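Local coordinates for protein Non-structural maintenance of chromosomes element 1 homolog (Xenopus laevis, PDB 7DG2) that probably acts as a RING-type E3 ubiquitin ligase that works with a MAGE partner inside the SMC5-SMC6 complex of DNA repair, at residues M62-G67 / Y77-R82. Sequence-based numbering, arbitrary orientation.
Sequences MTIEKG and YALVNR
T63 with V80 and E65 with A78 are the hydrogen-bonded pairs of a twisted antiparallel hairpin, each joined by two backbone bonds; the straightest, V80 N to T63 O, spans 2.9 Å. One face carries M62, I64, K66, Y77 and L79. Exposed K66 lies alongside Y77, its CG over one ring face 3.8 Å from the centroid, a CH-pi contact in which lysine lends its methylenes and keeps its charge at the chain end. I64 CG2 meets the same ring in its plane, at the edge. Flexible M62 bends at chi3 (57°), bringing CE within 4.0 Å of L79 CD2. On the other face, beta-branched T63 and V80 stand side by side, CG2 to CG2 at 3.6 Å, and V80 CG2 sits over the centre of the R82 guanidinium. A water donates to E65 OE2 and accepts from R82 NE, linking opposite charges too far apart for a salt bridge; the carbonyls of M167 and E168 hold R82. Apolar I64 and L79 suit the first face, buried under helices 6-18 and 46-57; the second faces helix 163-176. Strand 20-22 pairs with the far side of 75-81, middle of this chain's three strands, consistent with a winged-helix wing.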
# COMPACT_ATOMS: atom_id res chain seq x y z
N MET A 62 4.66 11.77 9.99
CA MET A 62 5.09 11.16 8.75
C MET A 62 6.19 12.03 8.15
O MET A 62 6.19 13.25 8.34
CB MET A 62 3.91 11.03 7.75
CG MET A 62 2.72 10.25 8.32
SD MET A 62 1.26 10.45 7.27
CE MET A 62 1.92 9.86 5.74
N THR A 63 7.14 11.41 7.46
CA THR A 63 8.13 12.23 6.76
C THR A 63 8.67 11.46 5.57
O THR A 63 8.62 10.23 5.52
CB THR A 63 9.27 12.66 7.71
OG1 THR A 63 9.97 13.77 7.13
CG2 THR A 63 10.25 11.54 7.95
N ILE A 64 9.16 12.20 4.58
CA ILE A 64 9.85 11.62 3.44
C ILE A 64 11.34 11.72 3.75
O ILE A 64 11.92 12.81 3.71
CB ILE A 64 9.50 12.33 2.13
CG1 ILE A 64 8.00 12.19 1.84
CG2 ILE A 64 10.33 11.75 0.98
CD1 ILE A 64 7.49 13.14 0.72
N GLU A 65 11.94 10.59 4.10
CA GLU A 65 13.35 10.51 4.48
C GLU A 65 14.20 10.13 3.28
O GLU A 65 13.72 9.52 2.32
CB GLU A 65 13.54 9.48 5.59
CG GLU A 65 13.49 10.05 6.98
CD GLU A 65 14.78 10.76 7.37
OE1 GLU A 65 15.57 11.12 6.47
OE2 GLU A 65 15.02 10.95 8.58
N LYS A 66 15.49 10.49 3.34
CA LYS A 66 16.48 10.06 2.37
C LYS A 66 17.51 9.16 3.05
O LYS A 66 17.89 9.41 4.20
CB LYS A 66 17.23 11.24 1.74
CG LYS A 66 16.38 12.21 0.98
CD LYS A 66 17.28 13.26 0.30
CE LYS A 66 18.36 12.60 -0.55
NZ LYS A 66 19.31 13.59 -1.14
N GLY A 67 17.95 8.13 2.34
CA GLY A 67 18.98 7.24 2.85
C GLY A 67 19.77 6.64 1.71
O GLY A 67 19.48 6.88 0.53
N TYR A 77 14.44 7.45 -1.35
CA TYR A 77 13.47 8.23 -0.61
C TYR A 77 12.39 7.29 -0.09
O TYR A 77 11.94 6.40 -0.81
CB TYR A 77 12.81 9.29 -1.50
CG TYR A 77 13.73 10.44 -1.88
CD1 TYR A 77 14.74 10.25 -2.82
CD2 TYR A 77 13.58 11.69 -1.31
CE1 TYR A 77 15.58 11.30 -3.17
CE2 TYR A 77 14.41 12.75 -1.68
CZ TYR A 77 15.41 12.53 -2.59
OH TYR A 77 16.25 13.59 -2.94
N ALA A 78 12.00 7.47 1.17
CA ALA A 78 10.96 6.62 1.74
C ALA A 78 10.00 7.44 2.58
O ALA A 78 10.41 8.34 3.31
CB ALA A 78 11.55 5.50 2.60
N LEU A 79 8.71 7.11 2.49
CA LEU A 79 7.68 7.68 3.35
C LEU A 79 7.63 6.83 4.61
O LEU A 79 7.27 5.65 4.55
CB LEU A 79 6.33 7.70 2.64
CG LEU A 79 5.18 8.27 3.49
CD1 LEU A 79 5.43 9.76 3.82
CD2 LEU A 79 3.85 8.10 2.75
N VAL A 80 8.01 7.42 5.75
CA VAL A 80 8.16 6.64 6.98
C VAL A 80 7.26 7.22 8.07
O VAL A 80 6.97 8.42 8.11
CB VAL A 80 9.63 6.58 7.45
CG1 VAL A 80 10.48 5.88 6.39
CG2 VAL A 80 10.20 7.96 7.73
N ASN A 81 6.80 6.33 8.94
CA ASN A 81 6.10 6.72 10.14
C ASN A 81 7.09 7.09 11.23
O ASN A 81 8.20 6.55 11.29
CB ASN A 81 5.21 5.57 10.60
CG ASN A 81 4.46 5.91 11.85
OD1 ASN A 81 3.91 7.00 11.97
ND2 ASN A 81 4.45 4.98 12.81
N ARG A 82 6.70 8.03 12.09
CA ARG A 82 7.64 8.56 13.06
C ARG A 82 7.10 8.56 14.48
O ARG A 82 7.68 9.22 15.35
CB ARG A 82 8.08 9.97 12.64
CG ARG A 82 9.22 9.95 11.59
CD ARG A 82 10.49 9.42 12.27
NE ARG A 82 11.59 8.99 11.39
CZ ARG A 82 11.81 7.73 11.02
NH1 ARG A 82 10.98 6.76 11.40
NH2 ARG A 82 12.87 7.44 10.26
O HOH W 1 12.90 11.40 10.53